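Local coordinates for protein putative serine protease (PDB 2W5E) that is the trypsin-like serine protease of a human astrovirus, thought to cleave the viral polyprotein into its functional products, at residues K64-I69 against V153-T158; A96-D101 against D124-A129. All coordinates share one frame; numbering follows the deposited sequence.

The chain folds as two antiparallel six-stranded barrels, the chymotrypsin-like arrangement, and the two interactions lie apart in it. Interaction 1 runs between the barrels, setting strand 66-70 of the first and the turn before it against the end of strand 149-154 of the second. Interaction 2 lies in the second barrel, where strand 91-98 meets the loop between strands 115-119 and 130-132. Both segments of interaction 2 fall, in sequence, between those of interaction 1. Their centres are 18 Å apart and their nearest atoms about 7 Å, with the middle of the molecule between them. Interaction 1 includes the catalytic Asp65 and interaction 2 the catalytic Ser127, so the triad is assembled from both barrels, as in chymotrypsin.

Interaction 1 of 2, residues K64-I69 against V153-T158; sequences KDIAFI and VIIDPT
The extended side chain of Lys64 runs obliquely across the end of strand 149-154. Its CB is directed at residues 153-158, and with CG anti to the carbonyl carbon (chi1 -83°) successive atoms meet successive residues. CG and CD pass over Val153, CD coming 3.8 Å from Val153 CG1, the branch anti to its own backbone N. CE passes 3.3 Å from Ile154 O, and NZ then donates to this same Ile154 O at 2.8 Å. The ammonium approaches from above the carbonyl plane, 34° out of it, with a C=O...N angle of 140°. A looser salt bridge of 3.5 Å joins Lys64 NZ to Asp156 OD2; the stronger carboxylate partner is Asp159, whose OD2 also accepts from Asp156 N. Asp156 is in turn steadied through OD1, which accepts the backbone N of Thr158 on its anti lone pair, making an Asx turn, and Thr158 OG1 on its syn lone pair.

Further into strand 66-70 the contact is apolar. The side chains of Ile66 and Ile155 cross at about a right angle, with Ile66 CD1 4.1 Å from Ile155 CB, while Ile155 CD1 and Phe68 CZ meet tip to tip at 4.0 Å. Ile66 also packs on Val141 of the second barrel, and Phe68 meets the ring of Phe160.

Between Lys64 and Ile66 the chain bends in an inverse gamma turn centred on Asp65, closed by Ile66 N to Lys64 O at 2.7 Å. This turn carries the aspartate of the catalytic triad, at the junction of the two barrels of a chymotrypsin-like protease.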
# COMPACT_ATOMS: atom_id res chain seq x y z
N LYS A 64 -11.55 30.66 16.87
CA LYS A 64 -12.25 30.12 15.70
C LYS A 64 -13.34 29.14 16.13
O LYS A 64 -13.21 28.45 17.14
CB LYS A 64 -11.28 29.41 14.75
CG LYS A 64 -10.56 30.34 13.79
CD LYS A 64 -9.69 29.55 12.82
CE LYS A 64 -8.84 30.48 11.98
NZ LYS A 64 -7.82 29.74 11.21
N ASP A 65 -14.42 29.08 15.35
CA ASP A 65 -15.56 28.22 15.65
C ASP A 65 -15.27 26.75 15.34
O ASP A 65 -16.00 26.08 14.61
CB ASP A 65 -16.81 28.71 14.89
CG ASP A 65 -17.33 30.05 15.41
OD1 ASP A 65 -17.15 30.36 16.61
OD2 ASP A 65 -17.94 30.80 14.63
N ILE A 66 -14.18 26.26 15.93
CA ILE A 66 -13.72 24.88 15.76
C ILE A 66 -13.48 24.28 17.15
O ILE A 66 -13.15 25.00 18.09
CB ILE A 66 -12.43 24.83 14.87
CG1 ILE A 66 -12.76 25.22 13.43
CG2 ILE A 66 -11.79 23.45 14.89
CD1 ILE A 66 -11.54 25.58 12.59
N ALA A 67 -13.67 22.97 17.27
CA ALA A 67 -13.44 22.26 18.52
C ALA A 67 -12.45 21.10 18.33
O ALA A 67 -12.51 20.38 17.34
CB ALA A 67 -14.76 21.75 19.09
N PHE A 68 -11.55 20.94 19.30
CA PHE A 68 -10.60 19.83 19.29
C PHE A 68 -10.91 18.86 20.43
O PHE A 68 -10.94 19.25 21.60
CB PHE A 68 -9.16 20.34 19.38
CG PHE A 68 -8.73 21.17 18.20
CD1 PHE A 68 -8.18 20.56 17.07
CD2 PHE A 68 -8.89 22.55 18.21
CE1 PHE A 68 -7.80 21.33 15.96
CE2 PHE A 68 -8.50 23.32 17.11
CZ PHE A 68 -7.95 22.70 15.99
N ILE A 69 -11.13 17.61 20.07
CA ILE A 69 -11.48 16.54 21.00
C ILE A 69 -10.33 15.53 21.03
O ILE A 69 -9.84 15.11 19.99
CB ILE A 69 -12.79 15.85 20.55
CG1 ILE A 69 -13.95 16.86 20.53
CG2 ILE A 69 -13.11 14.64 21.42
CD1 ILE A 69 -15.09 16.48 19.60
N VAL A 153 -14.95 27.54 8.00
CA VAL A 153 -13.85 28.34 8.55
C VAL A 153 -12.52 27.66 8.25
O VAL A 153 -12.33 26.49 8.60
CB VAL A 153 -14.00 28.58 10.08
CG1 VAL A 153 -12.82 29.40 10.60
CG2 VAL A 153 -15.30 29.31 10.39
N ILE A 154 -11.62 28.40 7.60
CA ILE A 154 -10.27 27.92 7.29
C ILE A 154 -9.49 27.55 8.56
O ILE A 154 -9.53 28.27 9.56
CB ILE A 154 -9.49 28.93 6.40
CG1 ILE A 154 -9.91 28.80 4.93
CG2 ILE A 154 -7.98 28.72 6.48
CD1 ILE A 154 -10.88 29.85 4.46
N ILE A 155 -8.80 26.42 8.50
CA ILE A 155 -8.00 25.92 9.62
C ILE A 155 -6.51 25.93 9.25
O ILE A 155 -6.14 25.70 8.10
CB ILE A 155 -8.47 24.50 10.06
CG1 ILE A 155 -7.83 24.09 11.40
CG2 ILE A 155 -8.23 23.46 8.96
CD1 ILE A 155 -8.36 22.77 11.98
N ASP A 156 -5.67 26.23 10.24
CA ASP A 156 -4.22 26.12 10.07
C ASP A 156 -3.57 25.49 11.33
O ASP A 156 -4.23 25.39 12.36
CB ASP A 156 -3.59 27.47 9.66
CG ASP A 156 -3.65 28.52 10.75
OD1 ASP A 156 -2.94 28.36 11.76
OD2 ASP A 156 -4.38 29.52 10.57
N PRO A 157 -2.30 25.04 11.22
CA PRO A 157 -1.66 24.33 12.34
C PRO A 157 -1.60 25.09 13.68
O PRO A 157 -1.49 24.45 14.73
CB PRO A 157 -0.24 24.07 11.81
CG PRO A 157 -0.40 24.03 10.34
CD PRO A 157 -1.41 25.10 10.05
N THR A 158 -1.68 26.42 13.64
CA THR A 158 -1.61 27.23 14.86
C THR A 158 -2.93 27.23 15.64
O THR A 158 -2.97 27.68 16.79
CB THR A 158 -1.17 28.69 14.59
OG1 THR A 158 -2.26 29.43 14.00
CG2 THR A 158 0.05 28.75 13.68

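Interaction 2 of 2, residues A96-D101 against D124-A129; sequences AYVNED and DGMSGA
Gly125-Met126-Ser127-Gly128 is the Gly-X-Ser-Gly motif around the nucleophile of a chymotrypsin-like protease, and this loop packs beside strand 91-98 in the second barrel. The contact across the segments is apolar. Ala96 and Ala129 meet methyl to methyl, their CB atoms 3.6 Å apart. Met126, with CG anti to its carbonyl carbon and the chain extended beyond it, brings CG within 3.9 Å of Ala96 CB and 4.0 Å of Val98 CG2. The two branches of Val98 are divided between partners: CG2 faces Met126, whereas CG1 reaches 3.5 Å from Asp124 CB, the two side chains crossing at about a right angle.

Backbone hydrogen bonds shape each segment separately. Asp101 N donates to Val98 O to close a type II' turn, and Val98 N returns a bond to Asp101 O, making a two-residue hairpin that leads into strand 101-112. A type II turn, from Met126 to Ala129, holds Gly128 at a positive phi (93°), where a CB would press on the carbonyl O of Ser127.

The flanks have other partners. Ser127 points away from strand 91-98, and its OG is hydrogen-bonded to the catalytic His37. Tyr97 is turned away from residues 124-129 and meets His2 of a neighbouring subunit edge-to-face.

Polar atoms contribute no bond between the segments: Tyr97 O and Gly125 O, both acceptors, simply lie 3.5 Å apart.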
# COMPACT_ATOMS: atom_id res chain seq x y z
N ALA A 96 -18.93 14.38 4.51
CA ALA A 96 -19.79 14.55 5.69
C ALA A 96 -20.65 13.32 5.94
O ALA A 96 -20.95 12.55 5.02
CB ALA A 96 -20.67 15.78 5.52
N TYR A 97 -21.03 13.13 7.21
CA TYR A 97 -22.10 12.21 7.55
C TYR A 97 -23.40 13.00 7.65
O TYR A 97 -23.52 13.91 8.46
CB TYR A 97 -21.82 11.45 8.84
CG TYR A 97 -21.01 10.19 8.65
CD1 TYR A 97 -21.56 9.08 8.01
CD2 TYR A 97 -19.71 10.10 9.12
CE1 TYR A 97 -20.82 7.92 7.82
CE2 TYR A 97 -18.96 8.94 8.95
CZ TYR A 97 -19.51 7.86 8.30
OH TYR A 97 -18.78 6.71 8.14
N VAL A 98 -24.35 12.66 6.78
CA VAL A 98 -25.64 13.32 6.74
C VAL A 98 -26.66 12.27 7.12
O VAL A 98 -26.91 11.34 6.36
CB VAL A 98 -25.94 13.91 5.35
CG1 VAL A 98 -27.31 14.57 5.32
CG2 VAL A 98 -24.85 14.91 4.93
N ASN A 99 -27.24 12.42 8.31
CA ASN A 99 -28.05 11.36 8.91
C ASN A 99 -27.25 10.05 8.94
O ASN A 99 -26.13 10.05 9.45
CB ASN A 99 -29.41 11.26 8.21
CG ASN A 99 -30.24 12.53 8.35
OD1 ASN A 99 -30.23 13.18 9.40
ND2 ASN A 99 -30.95 12.91 7.29
N GLU A 100 -27.77 8.97 8.39
CA GLU A 100 -27.01 7.71 8.43
C GLU A 100 -25.99 7.52 7.30
O GLU A 100 -25.25 6.53 7.29
CB GLU A 100 -27.93 6.48 8.53
CG GLU A 100 -29.31 6.65 7.96
CD GLU A 100 -30.31 7.22 8.96
OE1 GLU A 100 -30.64 8.42 8.85
OE2 GLU A 100 -30.77 6.48 9.86
N ASP A 101 -25.94 8.47 6.37
CA ASP A 101 -25.21 8.29 5.11
C ASP A 101 -23.95 9.13 4.98
O ASP A 101 -23.91 10.28 5.40
CB ASP A 101 -26.12 8.62 3.92
CG ASP A 101 -27.38 7.79 3.90
OD1 ASP A 101 -27.30 6.56 4.05
OD2 ASP A 101 -28.47 8.38 3.73
N ASP A 124 -29.09 19.71 4.37
CA ASP A 124 -29.05 19.01 5.66
C ASP A 124 -27.77 19.23 6.47
O ASP A 124 -26.86 19.94 6.05
CB ASP A 124 -29.29 17.51 5.46
CG ASP A 124 -30.70 17.19 5.01
OD1 ASP A 124 -31.66 17.57 5.72
OD2 ASP A 124 -30.85 16.53 3.95
N GLY A 125 -27.71 18.58 7.63
CA GLY A 125 -26.62 18.75 8.59
C GLY A 125 -25.25 18.26 8.15
O GLY A 125 -24.96 17.07 8.19
N MET A 126 -24.40 19.21 7.77
CA MET A 126 -23.01 18.93 7.42
C MET A 126 -22.02 19.53 8.42
O MET A 126 -20.81 19.49 8.19
CB MET A 126 -22.70 19.45 6.02
CG MET A 126 -23.30 18.65 4.90
SD MET A 126 -22.94 19.42 3.32
CE MET A 126 -23.09 17.98 2.26
N SER A 127 -22.53 20.07 9.53
CA SER A 127 -21.69 20.75 10.52
C SER A 127 -20.51 19.88 10.96
O SER A 127 -20.70 18.70 11.29
CB SER A 127 -22.50 21.18 11.75
OG SER A 127 -23.59 22.02 11.39
N GLY A 128 -19.32 20.46 10.95
CA GLY A 128 -18.09 19.77 11.37
C GLY A 128 -17.32 19.09 10.25
O GLY A 128 -16.14 18.76 10.42
N ALA A 129 -17.96 18.90 9.10
CA ALA A 129 -17.36 18.20 7.95
C ALA A 129 -16.04 18.83 7.50
O ALA A 129 -15.94 20.05 7.37
CB ALA A 129 -18.33 18.16 6.80